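Local coordinates for protein aldehyde dehydrogenase (Staphylococcus aureus, PDB 6K0Z) that oxidises the carotenoid aldehyde 4,4'-diaponeurosporen-4-al to 4,4'-diaponeurosporenoic acid, a step in staphyloxanthin biosynthesis, probably with NAD+ as the electron acceptor, at residues Gly113-Ile118 against Ala138-Ile143; Ile257-Ser262 against Leu349-Tyr354; Val293-Tyr298 against Ser318-Arg323. The protein carries 1 engineered substitution. One frame throughout, in Å; residues are numbered along the deposited sequence.

Interaction 1 (Gly113-Ile118 against Ala138-Ile143)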
ATOM      1  N   GLY A 113      -1.376  14.632   3.863  1.00 34.46           N
ATOM      2  CA  GLY A 113      -1.555  15.995   3.404  1.00 34.85           C
ATOM      3  C   GLY A 113      -2.972  16.260   2.943  1.00 34.64           C
ATOM      4  O   GLY A 113      -3.907  16.179   3.744  1.00 35.22           O
ATOM      5  N   THR A 114      -3.146  16.594   1.666  1.00 34.48           N
ATOM      6  CA  THR A 114      -4.465  16.805   1.088  1.00 34.61           C
ATOM      7  C   THR A 114      -4.829  15.588   0.260  1.00 33.84           C
ATOM      8  O   THR A 114      -3.998  15.049  -0.471  1.00 32.74           O
ATOM      9  CB  THR A 114      -4.522  18.072   0.234  1.00 35.64           C
ATOM     10  OG1 THR A 114      -4.170  19.202   1.046  1.00 36.93           O
ATOM     11  CG2 THR A 114      -5.930  18.295  -0.323  1.00 36.36           C
ATOM     12  N   VAL A 115      -6.080  15.174   0.375  1.00 34.12           N
ATOM     13  CA  VAL A 115      -6.521  13.838   0.022  1.00 33.11           C
ATOM     14  C   VAL A 115      -7.767  13.946  -0.843  1.00 33.33           C
ATOM     15  O   VAL A 115      -8.631  14.799  -0.599  1.00 33.84           O
ATOM     16  CB  VAL A 115      -6.809  13.023   1.297  1.00 32.87           C
ATOM     17  CG1 VAL A 115      -7.825  11.931   1.032  1.00 32.73           C
ATOM     18  CG2 VAL A 115      -5.501  12.487   1.885  1.00 32.44           C
ATOM     19  N   LEU A 116      -7.856  13.080  -1.851  1.00 31.97           N
ATOM     20  CA  LEU A 116      -8.991  13.036  -2.758  1.00 32.33           C
ATOM     21  C   LEU A 116      -9.775  11.762  -2.510  1.00 32.27           C
ATOM     22  O   LEU A 116      -9.192  10.671  -2.433  1.00 31.99           O
ATOM     23  CB  LEU A 116      -8.542  13.090  -4.220  1.00 32.18           C
ATOM     24  CG  LEU A 116      -9.584  12.731  -5.282  1.00 32.39           C
ATOM     25  CD1 LEU A 116     -10.809  13.634  -5.210  1.00 33.58           C
ATOM     26  CD2 LEU A 116      -8.958  12.809  -6.673  1.00 32.57           C
ATOM     27  N   ILE A 117     -11.090  11.897  -2.385  1.00 31.54           N
ATOM     28  CA  ILE A 117     -11.983  10.760  -2.192  1.00 31.77           C
ATOM     29  C   ILE A 117     -13.007  10.804  -3.311  1.00 32.32           C
ATOM     30  O   ILE A 117     -13.743  11.788  -3.437  1.00 33.27           O
ATOM     31  CB  ILE A 117     -12.662  10.794  -0.813  1.00 32.72           C
ATOM     32  CG1 ILE A 117     -11.632  10.564   0.284  1.00 32.33           C
ATOM     33  CG2 ILE A 117     -13.780   9.764  -0.727  1.00 33.35           C
ATOM     34  CD1 ILE A 117     -12.208  10.719   1.659  1.00 33.49           C
ATOM     35  N   ILE A 118     -13.045   9.755  -4.133  1.00 32.81           N
ATOM     36  CA  ILE A 118     -14.022   9.648  -5.211  1.00 33.51           C
ATOM     37  C   ILE A 118     -14.968   8.498  -4.888  1.00 34.07           C
ATOM     38  O   ILE A 118     -14.518   7.360  -4.702  1.00 33.44           O
ATOM     39  CB  ILE A 118     -13.341   9.439  -6.571  1.00 32.92           C
ATOM     40  CG1 ILE A 118     -12.250  10.497  -6.800  1.00 32.52           C
ATOM     41  CG2 ILE A 118     -14.400   9.518  -7.662  1.00 33.97           C
ATOM     42  CD1 ILE A 118     -11.241  10.138  -7.873  1.00 31.81           C
ATOM     43  N   ALA A 138      -6.729  10.503  10.376  1.00 36.84           N
ATOM     44  CA  ALA A 138      -5.306  10.509  10.071  1.00 35.97           C
ATOM     45  C   ALA A 138      -4.714  11.913  10.019  1.00 36.19           C
ATOM     46  O   ALA A 138      -3.487  12.043   9.962  1.00 35.92           O
ATOM     47  CB  ALA A 138      -5.050   9.792   8.743  1.00 34.17           C
ATOM     48  N   GLY A 139      -5.542  12.957  10.039  1.00 37.53           N
ATOM     49  CA  GLY A 139      -5.041  14.319  10.088  1.00 38.04           C
ATOM     50  C   GLY A 139      -4.857  15.002   8.752  1.00 36.83           C
ATOM     51  O   GLY A 139      -3.969  15.853   8.615  1.00 36.96           O
ATOM     52  N   ASN A 140      -5.667  14.661   7.759  1.00 36.98           N
ATOM     53  CA  ASN A 140      -5.540  15.216   6.423  1.00 35.98           C
ATOM     54  C   ASN A 140      -6.621  16.263   6.191  1.00 36.71           C
ATOM     55  O   ASN A 140      -7.570  16.399   6.964  1.00 37.94           O
ATOM     56  CB  ASN A 140      -5.649  14.109   5.365  1.00 34.54           C
ATOM     57  CG  ASN A 140      -4.670  12.976   5.591  1.00 33.95           C
ATOM     58  OD1 ASN A 140      -3.550  13.002   5.086  1.00 33.36           O
ATOM     59  ND2 ASN A 140      -5.094  11.965   6.334  1.00 34.28           N
ATOM     60  N   THR A 141      -6.465  17.009   5.104  1.00 35.99           N
ATOM     61  CA  THR A 141      -7.592  17.687   4.485  1.00 36.26           C
ATOM     62  C   THR A 141      -8.145  16.809   3.368  1.00 35.18           C
ATOM     63  O   THR A 141      -7.501  15.860   2.915  1.00 33.99           O
ATOM     64  CB  THR A 141      -7.185  19.056   3.947  1.00 37.08           C
ATOM     65  OG1 THR A 141      -6.188  18.907   2.929  1.00 35.98           O
ATOM     66  CG2 THR A 141      -6.631  19.899   5.070  1.00 37.94           C
ATOM     67  N   ALA A 142      -9.363  17.112   2.938  1.00 35.69           N
ATOM     68  CA  ALA A 142     -10.034  16.216   2.012  1.00 35.03           C
ATOM     69  C   ALA A 142     -10.845  17.001   1.006  1.00 35.64           C
ATOM     70  O   ALA A 142     -11.510  17.981   1.354  1.00 36.87           O
ATOM     71  CB  ALA A 142     -10.959  15.232   2.733  1.00 35.48           C
ATOM     72  N   ILE A 143     -10.785  16.550  -0.241  1.00 34.45           N
ATOM     73  CA  ILE A 143     -11.683  16.992  -1.296  1.00 35.15           C
ATOM     74  C   ILE A 143     -12.449  15.768  -1.764  1.00 34.79           C
ATOM     75  O   ILE A 143     -11.845  14.729  -2.059  1.00 34.22           O
ATOM     76  CB  ILE A 143     -10.916  17.672  -2.442  1.00 35.14           C
ATOM     77  CG1 ILE A 143     -10.453  19.052  -1.978  1.00 35.98           C
ATOM     78  CG2 ILE A 143     -11.782  17.777  -3.688  1.00 35.55           C
ATOM     79  CD1 ILE A 143      -9.314  19.586  -2.755  1.00 36.01           C
TER
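Residues Gly113-Leu116 run parallel to Asn140-Ile143 in one-to-one register, with Val115 CA 4.7 Å from Ala142 CA. Among the backbone bonds, Val115 reaches to both sides of Ala142: its O accepts Ile143 N at 2.8 Å, whereas its N makes a weak bond to Thr141 O, bent to 124° at the hydrogen. Thr141 N to Gly113 O (3.0 Å) and Ile117 N to Ile143 O (2.9 Å) lie at the two ends of this ladder.

Two side-chain bonds reinforce its start. Asn140 holds CG beside its own backbone N (chi1 -54°), which brings OD1 to Gly113 N at 3.0 Å, with the donor in the carbonyl plane. Its ND2 bonds Ala135 O, so both ends of the buried amide are used and its rotation is fixed. On the face bearing Thr114 and Thr141, the two OG1 atoms are hydrogen-bonded at 2.8 Å, and Thr141 OG1 is also bonded to Ser18. On the Val115 face, Val115 CG2 makes a van der Waals contact with the amide, 3.8 Å from Asn140 CG.

The pair closes the beta-alpha-beta unit formed by strand 104-118, helix 126-138 and strand 141-145; Gly139 ends the helix in a Schellman motif. Helix 10-24 covers the threonine face, Leu132 of helix 126-138 packs on Ile117 and Ala142, and strand 190-194 bonds to Leu116 and Ile118.

Interaction 2 (Ile257-Ser262 against Leu349-Tyr354)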
ATOM      1  N   ILE A 257     -23.816 -18.021  -9.521  1.00 56.19           N
ATOM      2  CA  ILE A 257     -23.739 -19.205  -8.670  1.00 57.91           C
ATOM      3  C   ILE A 257     -23.071 -20.333  -9.440  1.00 57.95           C
ATOM      4  O   ILE A 257     -23.441 -20.621 -10.585  1.00 59.36           O
ATOM      5  CB  ILE A 257     -25.127 -19.650  -8.178  1.00 60.85           C
ATOM      6  CG1 ILE A 257     -25.791 -18.550  -7.354  1.00 61.19           C
ATOM      7  CG2 ILE A 257     -25.011 -20.939  -7.365  1.00 62.38           C
ATOM      8  CD1 ILE A 257     -27.091 -18.982  -6.710  1.00 64.31           C
ATOM      9  N   LEU A 258     -22.093 -20.972  -8.809  1.00 58.29           N
ATOM     10  CA  LEU A 258     -21.562 -22.250  -9.271  1.00 59.27           C
ATOM     11  C   LEU A 258     -22.128 -23.311  -8.337  1.00 61.92           C
ATOM     12  O   LEU A 258     -21.616 -23.513  -7.232  1.00 60.94           O
ATOM     13  CB  LEU A 258     -20.037 -22.262  -9.273  1.00 56.85           C
ATOM     14  CG  LEU A 258     -19.308 -21.388 -10.291  1.00 54.99           C
ATOM     15  CD1 LEU A 258     -17.807 -21.557 -10.141  1.00 53.71           C
ATOM     16  CD2 LEU A 258     -19.746 -21.740 -11.693  1.00 56.43           C
ATOM     17  N   VAL A 259     -23.191 -23.981  -8.783  1.00 61.48           N
ATOM     18  CA  VAL A 259     -23.924 -24.944  -7.969  1.00 64.69           C
ATOM     19  C   VAL A 259     -23.649 -26.345  -8.501  1.00 66.47           C
ATOM     20  O   VAL A 259     -23.680 -26.575  -9.717  1.00 65.46           O
ATOM     21  CB  VAL A 259     -25.433 -24.635  -7.953  1.00 66.70           C
ATOM     22  CG1 VAL A 259     -25.997 -24.604  -9.355  1.00 67.60           C
ATOM     23  CG2 VAL A 259     -26.173 -25.641  -7.117  1.00 69.72           C
ATOM     24  N   HIS A 260     -23.362 -27.269  -7.588  1.00 65.69           N
ATOM     25  CA  HIS A 260     -23.096 -28.644  -7.971  1.00 67.55           C
ATOM     26  C   HIS A 260     -24.298 -29.224  -8.710  1.00 70.76           C
ATOM     27  O   HIS A 260     -25.447 -28.850  -8.460  1.00 72.17           O
ATOM     28  CB  HIS A 260     -22.766 -29.479  -6.734  1.00 68.69           C
ATOM     29  CG  HIS A 260     -22.398 -30.895  -7.041  1.00 70.64           C
ATOM     30  ND1 HIS A 260     -23.339 -31.867  -7.306  1.00 73.99           N
ATOM     31  CD2 HIS A 260     -21.192 -31.505  -7.128  1.00 70.44           C
ATOM     32  CE1 HIS A 260     -22.729 -33.014  -7.543  1.00 75.52           C
ATOM     33  NE2 HIS A 260     -21.425 -32.822  -7.441  1.00 73.11           N
ATOM     34  N   GLU A 261     -24.015 -30.128  -9.648  1.00 71.67           N
ATOM     35  CA  GLU A 261     -25.047 -30.732 -10.483  1.00 74.64           C
ATOM     36  C   GLU A 261     -26.233 -31.242  -9.669  1.00 77.79           C
ATOM     37  O   GLU A 261     -27.388 -30.891  -9.934  1.00 79.38           O
ATOM     38  CB  GLU A 261     -24.433 -31.879 -11.290  1.00 75.75           C
ATOM     39  CG  GLU A 261     -24.804 -31.901 -12.746  1.00 77.16           C
ATOM     40  CD  GLU A 261     -23.791 -32.667 -13.563  1.00 77.89           C
ATOM     41  OE1 GLU A 261     -23.202 -32.073 -14.496  1.00 75.48           O
ATOM     42  OE2 GLU A 261     -23.565 -33.859 -13.259  1.00 80.46           O
ATOM     43  N   SER A 262     -25.946 -32.065  -8.659  1.00 78.88           N
ATOM     44  CA  SER A 262     -26.998 -32.771  -7.935  1.00 82.41           C
ATOM     45  C   SER A 262     -27.984 -31.815  -7.266  1.00 82.65           C
ATOM     46  O   SER A 262     -29.202 -32.017  -7.342  1.00 85.57           O
ATOM     47  CB  SER A 262     -26.371 -33.704  -6.902  1.00 83.28           C
ATOM     48  OG  SER A 262     -25.706 -32.973  -5.890  1.00 80.82           O
ATOM     49  N   LEU A 349     -29.586 -13.101 -11.266  1.00 62.48           N
ATOM     50  CA  LEU A 349     -28.680 -14.107 -10.711  1.00 61.31           C
ATOM     51  C   LEU A 349     -28.582 -15.278 -11.678  1.00 63.55           C
ATOM     52  O   LEU A 349     -29.417 -16.195 -11.648  1.00 66.76           O
ATOM     53  CB  LEU A 349     -29.142 -14.571  -9.330  1.00 62.59           C
ATOM     54  CG  LEU A 349     -28.229 -15.554  -8.586  1.00 61.42           C
ATOM     55  CD1 LEU A 349     -26.815 -15.019  -8.443  1.00 58.06           C
ATOM     56  CD2 LEU A 349     -28.793 -15.874  -7.228  1.00 63.18           C
ATOM     57  N   PRO A 350     -27.583 -15.292 -12.557  1.00 62.87           N
ATOM     58  CA  PRO A 350     -27.370 -16.475 -13.393  1.00 64.32           C
ATOM     59  C   PRO A 350     -26.815 -17.613 -12.557  1.00 64.24           C
ATOM     60  O   PRO A 350     -25.974 -17.411 -11.679  1.00 61.98           O
ATOM     61  CB  PRO A 350     -26.355 -15.995 -14.438  1.00 62.62           C
ATOM     62  CG  PRO A 350     -25.604 -14.935 -13.750  1.00 59.96           C
ATOM     63  CD  PRO A 350     -26.601 -14.238 -12.849  1.00 60.61           C
ATOM     64  N   ILE A 351     -27.294 -18.819 -12.841  1.00 64.63           N
ATOM     65  CA  ILE A 351     -26.899 -20.010 -12.106  1.00 64.85           C
ATOM     66  C   ILE A 351     -26.313 -21.019 -13.083  1.00 65.27           C
ATOM     67  O   ILE A 351     -26.942 -21.358 -14.092  1.00 67.67           O
ATOM     68  CB  ILE A 351     -28.083 -20.601 -11.325  1.00 67.60           C
ATOM     69  CG1 ILE A 351     -28.543 -19.595 -10.265  1.00 67.25           C
ATOM     70  CG2 ILE A 351     -27.677 -21.887 -10.662  1.00 68.49           C
ATOM     71  CD1 ILE A 351     -30.004 -19.248 -10.328  1.00 69.62           C
ATOM     72  N   LEU A 352     -25.107 -21.492 -12.778  1.00 64.17           N
ATOM     73  CA  LEU A 352     -24.362 -22.416 -13.617  1.00 63.62           C
ATOM     74  C   LEU A 352     -24.089 -23.693 -12.831  1.00 64.71           C
ATOM     75  O   LEU A 352     -23.993 -23.675 -11.601  1.00 64.23           O
ATOM     76  CB  LEU A 352     -23.041 -21.782 -14.083  1.00 60.63           C
ATOM     77  CG  LEU A 352     -23.071 -20.570 -15.025  1.00 59.37           C
ATOM     78  CD1 LEU A 352     -23.514 -19.288 -14.332  1.00 58.21           C
ATOM     79  CD2 LEU A 352     -21.710 -20.370 -15.667  1.00 57.43           C
ATOM     80  N   THR A 353     -23.959 -24.809 -13.543  1.00 64.72           N
ATOM     81  CA  THR A 353     -23.774 -26.115 -12.923  1.00 65.62           C
ATOM     82  C   THR A 353     -22.318 -26.554 -13.008  1.00 63.22           C
ATOM     83  O   THR A 353     -21.597 -26.205 -13.949  1.00 61.87           O
ATOM     84  CB  THR A 353     -24.670 -27.167 -13.585  1.00 69.65           C
ATOM     85  OG1 THR A 353     -23.994 -27.768 -14.699  1.00 71.02           O
ATOM     86  CG2 THR A 353     -25.931 -26.524 -14.099  1.00 70.83           C
ATOM     87  N   TYR A 354     -21.888 -27.325 -12.016  1.00 66.00           N
ATOM     88  CA  TYR A 354     -20.551 -27.901 -12.037  1.00 65.90           C
ATOM     89  C   TYR A 354     -20.619 -29.320 -11.495  1.00 68.43           C
ATOM     90  O   TYR A 354     -21.499 -29.655 -10.698  1.00 70.22           O
ATOM     91  CB  TYR A 354     -19.540 -27.051 -11.242  1.00 63.05           C
ATOM     92  CG  TYR A 354     -19.524 -27.295  -9.746  1.00 63.66           C
ATOM     93  CD1 TYR A 354     -18.722 -28.285  -9.191  1.00 64.02           C
ATOM     94  CD2 TYR A 354     -20.290 -26.515  -8.886  1.00 63.34           C
ATOM     95  CE1 TYR A 354     -18.700 -28.508  -7.828  1.00 64.88           C
ATOM     96  CE2 TYR A 354     -20.271 -26.725  -7.520  1.00 63.35           C
ATOM     97  CZ  TYR A 354     -19.478 -27.725  -6.996  1.00 64.25           C
ATOM     98  OH  TYR A 354     -19.462 -27.937  -5.636  1.00 65.02           O
TER
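Ile257-His260 and Ile351-Tyr354 are neighbouring parallel strands in the mixed sheet of an alpha/beta fold, and alternating backbone bonds satisfy the facing donors and acceptors. Ile257 N starts the series by donating to Pro350 O at 3.1 Å, and Ile257 O in turn accepts from Leu352 N. Next comes the straightest bond, Val259 N to Leu352 O, 2.9 Å with 174° at the hydrogen. Val259 O then takes Tyr354 N at 3.0 Å. Finally Glu261 N gives its hydrogen to Tyr354 O at 2.8 Å. The backbones of Leu258 and His260 bond instead to strand 223-226, through Val224 and Val226, so strand 256-260 is bonded along both edges.

Side-chain packing follows the register. On one face Val259 CG1 lies 3.5 Å from Ile351 CG2, and the CD1 of Ile257 reaches across to Leu349 CD2 while its chain runs beside that of Ile351. Lys264 and Leu267 of helix 264-279 cover this face; Phe363 of helix 357-366 packs on Leu258 and Leu352 on the other.

At the strand ends Tyr354 CG lies between its backbone N and carbonyl carbon (chi1 83°), which brings the ring over the end of strand 256-260. His260 CA sits over the ring face, 3.8 Å from the Tyr354 centroid, as a CH-pi contact. The imidazole of His260 presents its edge to the same ring, planes at 85° in a T-shaped pair. Glu261 OE1 is taken up by Gln355 NE2. The imidazole is itself tethered, because His260 ND1 accepts the backbone N of Ser262 at 2.9 Å.

Interaction 3 (Val293-Tyr298 against Ser318-Arg323)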
ATOM      1  N   VAL A 293     -30.605   2.555 -10.216  1.00 60.52           N
ATOM      2  CA  VAL A 293     -30.228   3.956 -10.056  1.00 60.91           C
ATOM      3  C   VAL A 293     -30.732   4.848 -11.181  1.00 63.04           C
ATOM      4  O   VAL A 293     -30.887   6.056 -10.977  1.00 63.85           O
ATOM      5  CB  VAL A 293     -28.695   4.100  -9.932  1.00 58.66           C
ATOM      6  CG1 VAL A 293     -28.033   3.994 -11.301  1.00 58.46           C
ATOM      7  CG2 VAL A 293     -28.341   5.437  -9.292  1.00 58.04           C
ATOM      8  N   ASN A 294     -30.991   4.301 -12.366  1.00 66.25           N
ATOM      9  CA  ASN A 294     -31.146   5.188 -13.507  1.00 67.17           C
ATOM     10  C   ASN A 294     -31.754   4.453 -14.692  1.00 68.67           C
ATOM     11  O   ASN A 294     -31.673   3.227 -14.809  1.00 67.50           O
ATOM     12  CB  ASN A 294     -29.795   5.804 -13.904  1.00 64.63           C
ATOM     13  CG  ASN A 294     -29.938   6.970 -14.867  1.00 66.86           C
ATOM     14  OD1 ASN A 294     -29.008   7.285 -15.616  1.00 65.16           O
ATOM     15  ND2 ASN A 294     -31.098   7.634 -14.842  1.00 70.91           N
ATOM     16  N   LEU A 295     -32.361   5.256 -15.568  1.00 66.61           N
ATOM     17  CA  LEU A 295     -32.896   4.794 -16.843  1.00 69.62           C
ATOM     18  C   LEU A 295     -31.842   4.075 -17.680  1.00 68.03           C
ATOM     19  O   LEU A 295     -32.145   3.086 -18.358  1.00 69.66           O
ATOM     20  CB  LEU A 295     -33.452   6.003 -17.594  1.00 72.50           C
ATOM     21  CG  LEU A 295     -34.129   5.907 -18.950  1.00 75.99           C
ATOM     22  CD1 LEU A 295     -35.385   5.054 -18.857  1.00 78.42           C
ATOM     23  CD2 LEU A 295     -34.437   7.325 -19.434  1.00 78.09           C
ATOM     24  N   LYS A 296     -30.600   4.563 -17.663  1.00 70.26           N
ATOM     25  CA  LYS A 296     -29.578   3.953 -18.507  1.00 68.19           C
ATOM     26  C   LYS A 296     -29.146   2.603 -17.953  1.00 66.02           C
ATOM     27  O   LYS A 296     -29.098   1.608 -18.686  1.00 66.87           O
ATOM     28  CB  LYS A 296     -28.383   4.890 -18.662  1.00 65.91           C
ATOM     29  CG  LYS A 296     -28.503   5.892 -19.820  1.00 67.92           C
ATOM     30  CD  LYS A 296     -28.836   5.225 -21.164  1.00 69.92           C
ATOM     31  CE  LYS A 296     -30.328   5.304 -21.528  1.00 72.13           C
ATOM     32  NZ  LYS A 296     -30.607   4.620 -22.819  1.00 73.62           N
ATOM     33  N   HIS A 297     -28.821   2.547 -16.664  1.00 65.73           N
ATOM     34  CA  HIS A 297     -28.558   1.251 -16.055  1.00 65.34           C
ATOM     35  C   HIS A 297     -29.755   0.325 -16.201  1.00 68.20           C
ATOM     36  O   HIS A 297     -29.588  -0.892 -16.350  1.00 67.75           O
ATOM     37  CB  HIS A 297     -28.190   1.433 -14.589  1.00 63.29           C
ATOM     38  CG  HIS A 297     -26.864   2.087 -14.391  1.00 60.42           C
ATOM     39  ND1 HIS A 297     -25.806   1.450 -13.781  1.00 59.12           N
ATOM     40  CD2 HIS A 297     -26.409   3.311 -14.750  1.00 60.19           C
ATOM     41  CE1 HIS A 297     -24.762   2.261 -13.756  1.00 57.31           C
ATOM     42  NE2 HIS A 297     -25.102   3.396 -14.338  1.00 57.84           N
ATOM     43  N   TYR A 298     -30.962   0.893 -16.179  1.00 64.68           N
ATOM     44  CA  TYR A 298     -32.176   0.111 -16.375  1.00 67.27           C
ATOM     45  C   TYR A 298     -32.209  -0.508 -17.767  1.00 67.79           C
ATOM     46  O   TYR A 298     -32.273  -1.733 -17.915  1.00 68.33           O
ATOM     47  CB  TYR A 298     -33.397   1.002 -16.146  1.00 70.22           C
ATOM     48  CG  TYR A 298     -34.725   0.296 -16.277  1.00 73.44           C
ATOM     49  CD1 TYR A 298     -35.113  -0.673 -15.361  1.00 73.36           C
ATOM     50  CD2 TYR A 298     -35.598   0.612 -17.307  1.00 76.23           C
ATOM     51  CE1 TYR A 298     -36.331  -1.311 -15.474  1.00 76.62           C
ATOM     52  CE2 TYR A 298     -36.812  -0.020 -17.429  1.00 79.81           C
ATOM     53  CZ  TYR A 298     -37.176  -0.979 -16.513  1.00 80.10           C
ATOM     54  OH  TYR A 298     -38.397  -1.598 -16.652  1.00 84.37           O
ATOM     55  N   SER A 318     -40.618  -5.817 -15.305  1.00 83.78           N
ATOM     56  CA  SER A 318     -39.931  -4.561 -15.057  1.00 80.03           C
ATOM     57  C   SER A 318     -40.824  -3.406 -15.483  1.00 83.14           C
ATOM     58  O   SER A 318     -41.425  -3.453 -16.559  1.00 86.34           O
ATOM     59  CB  SER A 318     -38.616  -4.526 -15.839  1.00 76.47           C
ATOM     60  OG  SER A 318     -38.866  -4.735 -17.220  1.00 77.83           O
ATOM     61  N   ASP A 319     -40.898  -2.372 -14.644  1.00 81.35           N
ATOM     62  CA  ASP A 319     -41.618  -1.145 -14.968  1.00 84.24           C
ATOM     63  C   ASP A 319     -40.605  -0.032 -15.183  1.00 80.09           C
ATOM     64  O   ASP A 319     -39.771   0.236 -14.311  1.00 77.03           O
ATOM     65  CB  ASP A 319     -42.612  -0.763 -13.863  1.00 88.13           C
ATOM     66  CG  ASP A 319     -43.534   0.396 -14.263  1.00 90.91           C
ATOM     67  OD1 ASP A 319     -43.282   1.048 -15.301  1.00 90.73           O
ATOM     68  OD2 ASP A 319     -44.521   0.651 -13.536  1.00 92.48           O
ATOM     69  N   GLU A 320     -40.685   0.609 -16.349  1.00 83.79           N
ATOM     70  CA  GLU A 320     -39.746   1.669 -16.689  1.00 80.95           C
ATOM     71  C   GLU A 320     -39.907   2.891 -15.792  1.00 81.40           C
ATOM     72  O   GLU A 320     -38.920   3.575 -15.498  1.00 78.81           O
ATOM     73  CB  GLU A 320     -39.928   2.058 -18.154  1.00 82.60           C
ATOM     74  CG  GLU A 320     -39.194   3.310 -18.573  1.00 81.42           C
ATOM     75  CD  GLU A 320     -39.030   3.401 -20.073  1.00 82.60           C
ATOM     76  OE1 GLU A 320     -39.749   4.203 -20.708  1.00 84.69           O
ATOM     77  OE2 GLU A 320     -38.184   2.664 -20.618  1.00 81.78           O
ATOM     78  N   ASP A 321     -41.127   3.172 -15.331  1.00 81.08           N
ATOM     79  CA  ASP A 321     -41.385   4.452 -14.682  1.00 80.87           C
ATOM     80  C   ASP A 321     -40.808   4.533 -13.276  1.00 78.70           C
ATOM     81  O   ASP A 321     -40.442   5.627 -12.832  1.00 78.17           O
ATOM     82  CB  ASP A 321     -42.882   4.734 -14.661  1.00 85.08           C
ATOM     83  CG  ASP A 321     -43.390   5.189 -16.006  1.00 87.79           C
ATOM     84  OD1 ASP A 321     -42.736   4.840 -17.016  1.00 86.08           O
ATOM     85  OD2 ASP A 321     -44.424   5.890 -16.054  1.00 90.40           O
ATOM     86  N   GLU A 322     -40.721   3.416 -12.555  1.00 80.73           N
ATOM     87  CA  GLU A 322     -40.054   3.415 -11.260  1.00 78.66           C
ATOM     88  C   GLU A 322     -38.769   2.592 -11.276  1.00 75.46           C
ATOM     89  O   GLU A 322     -38.255   2.224 -10.214  1.00 73.89           O
ATOM     90  CB  GLU A 322     -41.001   2.932 -10.158  1.00 81.49           C
ATOM     91  CG  GLU A 322     -41.393   1.477 -10.231  1.00 83.64           C
ATOM     92  CD  GLU A 322     -42.200   1.053  -9.019  1.00 87.17           C
ATOM     93  OE1 GLU A 322     -42.188   1.790  -8.006  1.00 87.96           O
ATOM     94  OE2 GLU A 322     -42.847  -0.012  -9.079  1.00 88.61           O
ATOM     95  N   ARG A 323     -38.232   2.320 -12.468  1.00 79.52           N
ATOM     96  CA  ARG A 323     -36.953   1.630 -12.631  1.00 75.16           C
ATOM     97  C   ARG A 323     -36.934   0.326 -11.842  1.00 74.76           C
ATOM     98  O   ARG A 323     -35.996   0.025 -11.101  1.00 71.12           O
ATOM     99  CB  ARG A 323     -35.791   2.534 -12.225  1.00 72.02           C
ATOM    100  CG  ARG A 323     -35.932   3.957 -12.719  1.00 72.43           C
ATOM    101  CD  ARG A 323     -35.841   4.032 -14.231  1.00 72.89           C
ATOM    102  NE  ARG A 323     -36.731   5.052 -14.783  1.00 75.55           N
ATOM    103  CZ  ARG A 323     -36.489   6.362 -14.776  1.00 74.68           C
ATOM    104  NH1 ARG A 323     -37.375   7.191 -15.310  1.00 78.19           N
ATOM    105  NH2 ARG A 323     -35.370   6.846 -14.241  1.00 71.63           N
TER
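Tyr298, in the first turn of helix 295-307, drives its side chain into the connection between strands 318-319 and 324-330, an antiparallel pair with an Asx turn beginning at Asp319. The tight part of the contact is this one buried side chain. With CG anti to the backbone N (chi1 -178°), the ring reaches away from the helix, and its hydroxyl ends against Ser318 CB (3.0 Å from OH) and the main chain at Asp319 C (3.1 Å). Behind the hydroxyl, Tyr298 CE2 lies 3.5 Å from Glu320 CA, while Arg323 CA stands over one face of the ring, 4.0 Å from CD1. The nearby N and O atoms of Asp319 and the N of Glu320 meet the hydroxyl at poor angles, so those three are close contacts and not hydrogen bonds.

Towards solvent the spacing widens. Leu295 CB lies over one face of the Arg323 guanidinium, 4.0 Å from NH2, and Leu295 CD1 comes no nearer than 4.1 Å to Glu320 OE2. That carboxylate has its polar partner in His299 NE2, further along the same helix.

Each half is braced separately. Asn294 occupies the N-cap position, and its O receives Tyr298 N in the first helical turn. In the other segment Asp319 OD1 accepts Asp321 N, and the Arg323 chain, bent at chi2 and chi3 (-67° and 144°), curls back so that NE, with the acceptor close to the guanidinium plane, bonds Glu320 O at 2.7 Å.

In the fold
From the N terminus, interaction 1 comes first: it closes a short loop of 19 residues, most of them helix 126-138, and joins two strands of the sheet that contains strand 104-118. The chain then passes to a second sheet. Interaction 2 joins 257-262 to 349-354 across 86 intervening residues, and interaction 3 opens and closes within that span, tying the start of helix 295-307 to strand 318-319. Interactions 2 and 3 reach the same sheet, although their centres are 28 Å apart. None of the loops cross. Interactions 1 and 2 lie on opposite sides of the chain's centre, 44 Å between centres.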